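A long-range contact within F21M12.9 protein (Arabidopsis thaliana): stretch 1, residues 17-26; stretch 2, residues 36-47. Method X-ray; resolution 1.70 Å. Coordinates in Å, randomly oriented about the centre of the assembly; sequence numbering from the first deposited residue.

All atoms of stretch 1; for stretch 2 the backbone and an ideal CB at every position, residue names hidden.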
# COMPACT_ATOMS: atom_id res chain seq x y z
N LYS A 17 1.61 16.24 8.36
CA LYS A 17 1.70 16.00 9.81
C LYS A 17 0.88 14.76 10.25
O LYS A 17 0.17 14.78 11.28
CB LYS A 17 1.24 17.25 10.57
CG LYS A 17 2.10 18.49 10.30
CD LYS A 17 3.59 18.18 10.51
CE LYS A 17 3.88 17.62 11.94
NZ LYS A 17 5.34 17.61 12.27
N LEU A 18 0.97 13.71 9.42
CA LEU A 18 0.33 12.42 9.69
C LEU A 18 1.40 11.38 9.96
O LEU A 18 2.51 11.48 9.43
CB LEU A 18 -0.47 11.99 8.44
CG LEU A 18 -1.37 13.08 7.84
CD1 LEU A 18 -1.92 12.60 6.48
CD2 LEU A 18 -2.55 13.42 8.81
N PRO A 19 1.07 10.34 10.78
CA PRO A 19 2.03 9.25 10.94
C PRO A 19 2.40 8.57 9.61
O PRO A 19 1.60 8.50 8.66
CB PRO A 19 1.30 8.26 11.87
CG PRO A 19 0.33 9.13 12.63
CD PRO A 19 -0.15 10.11 11.58
N THR A 20 3.64 8.08 9.56
CA THR A 20 4.10 7.25 8.45
C THR A 20 3.03 6.22 8.13
O THR A 20 2.52 5.56 9.06
CB THR A 20 5.44 6.57 8.82
OG1 THR A 20 6.42 7.60 9.05
CG2 THR A 20 5.91 5.64 7.70
N PRO A 21 2.67 6.09 6.82
CA PRO A 21 1.69 5.07 6.43
C PRO A 21 2.18 3.72 6.91
O PRO A 21 3.38 3.43 6.83
CB PRO A 21 1.71 5.09 4.89
CG PRO A 21 2.23 6.44 4.51
CD PRO A 21 3.13 6.89 5.66
N VAL A 22 1.26 2.91 7.44
CA VAL A 22 1.57 1.54 7.78
C VAL A 22 0.87 0.57 6.80
O VAL A 22 -0.21 0.83 6.33
CB VAL A 22 1.20 1.19 9.24
CG1 VAL A 22 -0.31 1.16 9.47
CG2 VAL A 22 1.74 -0.16 9.57
N TYR A 23 1.51 -0.57 6.57
CA TYR A 23 1.05 -1.56 5.62
C TYR A 23 0.68 -2.86 6.32
O TYR A 23 1.47 -3.42 7.09
CB TYR A 23 2.13 -1.80 4.55
CG TYR A 23 2.39 -0.58 3.73
CD1 TYR A 23 3.23 0.43 4.20
CD2 TYR A 23 1.73 -0.39 2.50
CE1 TYR A 23 3.46 1.59 3.44
CE2 TYR A 23 1.95 0.75 1.73
CZ TYR A 23 2.80 1.75 2.23
OH TYR A 23 3.00 2.90 1.50
N GLU A 24 -0.53 -3.34 6.04
CA GLU A 24 -0.89 -4.72 6.36
C GLU A 24 -0.65 -5.55 5.09
O GLU A 24 -0.98 -5.11 3.99
CB GLU A 24 -2.36 -4.80 6.77
CG GLU A 24 -2.73 -4.19 8.11
CD GLU A 24 -4.23 -4.06 8.27
OE1 GLU A 24 -4.67 -3.48 9.26
OE2 GLU A 24 -4.97 -4.55 7.37
N ILE A 25 0.01 -6.70 5.26
CA ILE A 25 0.31 -7.62 4.17
C ILE A 25 -0.55 -8.89 4.37
O ILE A 25 -0.49 -9.51 5.43
CB ILE A 25 1.83 -8.02 4.15
CG1 ILE A 25 2.74 -6.76 4.04
CG2 ILE A 25 2.13 -9.04 3.06
CD1 ILE A 25 4.20 -6.99 4.42
N VAL A 26 -1.34 -9.25 3.37
CA VAL A 26 -2.09 -10.49 3.36
C VAL A 26 -1.50 -11.48 2.33
O VAL A 26 -1.24 -11.14 1.17
CB VAL A 26 -3.63 -10.26 3.11
CG1 VAL A 26 -4.37 -11.60 2.86
CG2 VAL A 26 -4.23 -9.56 4.31
N UNK A 36 -0.38 -11.96 -2.87
CA UNK A 36 -0.25 -10.91 -1.88
C UNK A 36 -1.19 -9.77 -2.22
O UNK A 36 -1.36 -9.42 -3.39
CB UNK A 36 1.20 -10.41 -1.80
N UNK A 37 -1.74 -9.18 -1.17
CA UNK A 37 -2.62 -8.04 -1.23
C UNK A 37 -2.19 -7.20 -0.04
O UNK A 37 -1.76 -7.76 0.98
CB UNK A 37 -4.10 -8.42 -1.19
N UNK A 38 -2.31 -5.89 -0.16
CA UNK A 38 -1.92 -5.04 0.97
C UNK A 38 -2.97 -3.95 1.20
O UNK A 38 -3.63 -3.49 0.28
CB UNK A 38 -0.55 -4.41 0.72
N UNK A 39 -3.09 -3.55 2.46
CA UNK A 39 -3.88 -2.40 2.84
C UNK A 39 -2.89 -1.45 3.46
O UNK A 39 -2.09 -1.87 4.31
CB UNK A 39 -5.03 -2.75 3.79
N UNK A 40 -2.91 -0.21 2.98
CA UNK A 40 -2.16 0.88 3.61
C UNK A 40 -3.13 1.69 4.46
O UNK A 40 -4.27 1.99 4.03
CB UNK A 40 -1.47 1.76 2.57
N UNK A 41 -2.66 2.05 5.65
CA UNK A 41 -3.44 2.82 6.58
C UNK A 41 -2.74 4.16 6.84
O UNK A 41 -1.59 4.21 7.29
CB UNK A 41 -3.65 2.04 7.88
N UNK A 42 -3.47 5.24 6.52
CA UNK A 42 -2.96 6.60 6.66
C UNK A 42 -4.05 7.50 7.24
O UNK A 42 -5.18 7.52 6.74
CB UNK A 42 -2.47 7.14 5.31
N UNK A 43 -3.71 8.23 8.30
CA UNK A 43 -4.68 9.14 8.93
C UNK A 43 -6.01 8.43 9.19
O UNK A 43 -7.08 8.99 8.91
CB UNK A 43 -4.91 10.37 8.05
N UNK A 44 -5.95 7.19 9.68
CA UNK A 44 -7.15 6.39 9.98
C UNK A 44 -7.81 5.72 8.78
O UNK A 44 -8.64 4.82 8.96
CB UNK A 44 -8.19 7.28 10.66
N UNK A 45 -7.46 6.17 7.57
CA UNK A 45 -8.12 5.74 6.34
C UNK A 45 -7.41 4.52 5.73
O UNK A 45 -6.17 4.51 5.62
CB UNK A 45 -8.16 6.89 5.33
N UNK A 46 -8.19 3.51 5.35
CA UNK A 46 -7.66 2.26 4.78
C UNK A 46 -7.79 2.22 3.26
O UNK A 46 -8.87 2.39 2.72
CB UNK A 46 -8.38 1.06 5.39
N UNK A 47 -6.69 1.94 2.57
CA UNK A 47 -6.73 1.89 1.09
C UNK A 47 -6.20 0.55 0.68
O UNK A 47 -5.13 0.17 1.15
CB UNK A 47 -5.92 3.02 0.44

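Residues 22-26 form a strand that pairs antiparallel with 36-42, so side chains along the second strand alternate between a face carrying Tyr 23 and Ile 25 and a face carrying Val 22, Glu 24 and Val 26.

At position 36 the CB points sideways, 5.1 Å from Ile 25 CG2, so a broad apolar group could reach that methyl. The residue is Phe 36; its ring meets Ile 25 edge-on, CD2 lying 3.9 Å from CG2.

Position 37 pairs with Val 26 through two backbone hydrogen bonds, Val 26 N to the O of 37 (2.8 Å) and the N of 37 to Val 26 O (3.1 Å). Stretch 1 offers the CB little but aliphatic surface, so many residues would fit. Gln 37 occupies it, its OE1 4.5 Å from Val 26 CB.

At position 38 the CB shares a face with Ile 25 and Tyr 23 and lies 3.4 Å from Glu 24 O. A short side chain with a donor is favoured, serine or threonine among them. Ser 38, chi1 in t, donates from OG to Glu 24 O at 2.9 Å, while OG also sits at the edge of the Tyr 23 ring.

Position 39 pairs with Glu 24, whose N donates to the O of 39 at 2.8 Å. The CB is 4.0 Å from Glu 24 OE2, close enough for a polar or beta-branched residue to pack beside the carboxylate. It is Thr 39, and the sheet pairing, rather than a side-chain hydrogen bond, ties it to Glu 24.

At position 40 the CB lies 3.7 Å from Tyr 23 CE2 and 5.2 Å from Pro 21 CB, an apolar setting for valine, isoleucine or leucine. Val 40 places CG2 over a face of the Tyr 23 ring, 3.7 Å from its centroid in a CH-pi contact, and 3.5 Å from Pro 21 CB.

Position 41 is paired with Val 22 by two backbone hydrogen bonds, and its CB is 3.8 Å from Val 22 CG1. Beta-branched aliphatics suit such a strand site. Ile 41 also extends CD1 to 3.6 Å from Glu 24 OE1.

From position 42 the CB points sideways, but Leu 18, Pro 19 and Pro 21 lie within reach of a longer apolar chain. Leu 42 brings CD1 to 3.9 Å from Leu 18 CB and 4.1 Å from Pro 21 CG.

Positions 43 and 44 both have positive phi, favouring Asn, Asp or Gly. Asp 43 has its CG 3.5 Å from Leu 18 CD2, and a water links its N to Pro 19 O; Gly 44 touches nothing here.

Position 45 is out of reach; Val 45 fills it. Position 46 is also distant at CB, but a long basic chain could reach the Glu 24 carboxylate. Arg 46 does so: Arg 46 NH1 to Glu 24 OE1 is 3.0 Å and Arg 46 NH2 to Glu 24 OE2 2.9 Å, a two-pronged salt bridge. Position 47 is beyond reach, so the contact sets no preference; it is Tyr 47.

Stretch 2 36-47: FQSTVILDGVRY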
# COMPACT_ATOMS: atom_id res chain seq x y z
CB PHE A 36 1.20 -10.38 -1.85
CG PHE A 36 2.22 -11.39 -1.36
CD1 PHE A 36 2.74 -12.37 -2.21
CD2 PHE A 36 2.66 -11.36 -0.03
CE1 PHE A 36 3.70 -13.29 -1.75
CE2 PHE A 36 3.60 -12.29 0.43
CZ PHE A 36 4.11 -13.25 -0.40
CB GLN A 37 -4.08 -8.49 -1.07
CG GLN A 37 -5.10 -7.42 -1.48
CD GLN A 37 -5.62 -6.54 -0.31
OE1 GLN A 37 -5.59 -6.93 0.86
NE2 GLN A 37 -6.13 -5.36 -0.66
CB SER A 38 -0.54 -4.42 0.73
OG SER A 38 -0.21 -3.51 1.76
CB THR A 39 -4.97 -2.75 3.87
OG1 THR A 39 -5.84 -3.74 3.33
CG2 THR A 39 -5.80 -1.48 4.26
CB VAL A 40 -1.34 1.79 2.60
CG1 VAL A 40 -2.24 2.58 1.66
CG2 VAL A 40 -0.38 2.75 3.37
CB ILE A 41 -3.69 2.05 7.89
CG1 ILE A 41 -4.34 0.69 7.59
CG2 ILE A 41 -4.56 2.86 8.83
CD1 ILE A 41 -3.36 -0.54 7.61
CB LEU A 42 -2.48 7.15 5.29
CG LEU A 42 -2.00 8.62 5.29
CD1 LEU A 42 -0.71 8.80 6.14
CD2 LEU A 42 -1.87 9.15 3.86
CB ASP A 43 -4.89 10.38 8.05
CG ASP A 43 -5.55 11.54 8.80
OD1 ASP A 43 -5.43 11.61 10.04
OD2 ASP A 43 -6.18 12.38 8.13
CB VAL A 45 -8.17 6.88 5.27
CG1 VAL A 45 -9.06 6.45 4.09
CG2 VAL A 45 -8.68 8.21 5.88
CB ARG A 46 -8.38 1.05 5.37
CG ARG A 46 -8.28 0.94 6.90
CD ARG A 46 -9.10 -0.24 7.47
NE ARG A 46 -8.78 -1.52 6.83
CZ ARG A 46 -7.79 -2.32 7.24
NH1 ARG A 46 -7.02 -1.93 8.27
NH2 ARG A 46 -7.57 -3.46 6.62
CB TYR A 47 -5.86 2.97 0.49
CG TYR A 47 -6.12 4.38 0.99
CD1 TYR A 47 -5.44 4.88 2.09
CD2 TYR A 47 -7.05 5.21 0.35
CE1 TYR A 47 -5.67 6.17 2.55
CE2 TYR A 47 -7.27 6.52 0.78
CZ TYR A 47 -6.58 6.98 1.89
OH TYR A 47 -6.78 8.25 2.33
O HOH W 1 -0.87 7.66 9.56
O HOH W 2 -0.65 5.05 9.62
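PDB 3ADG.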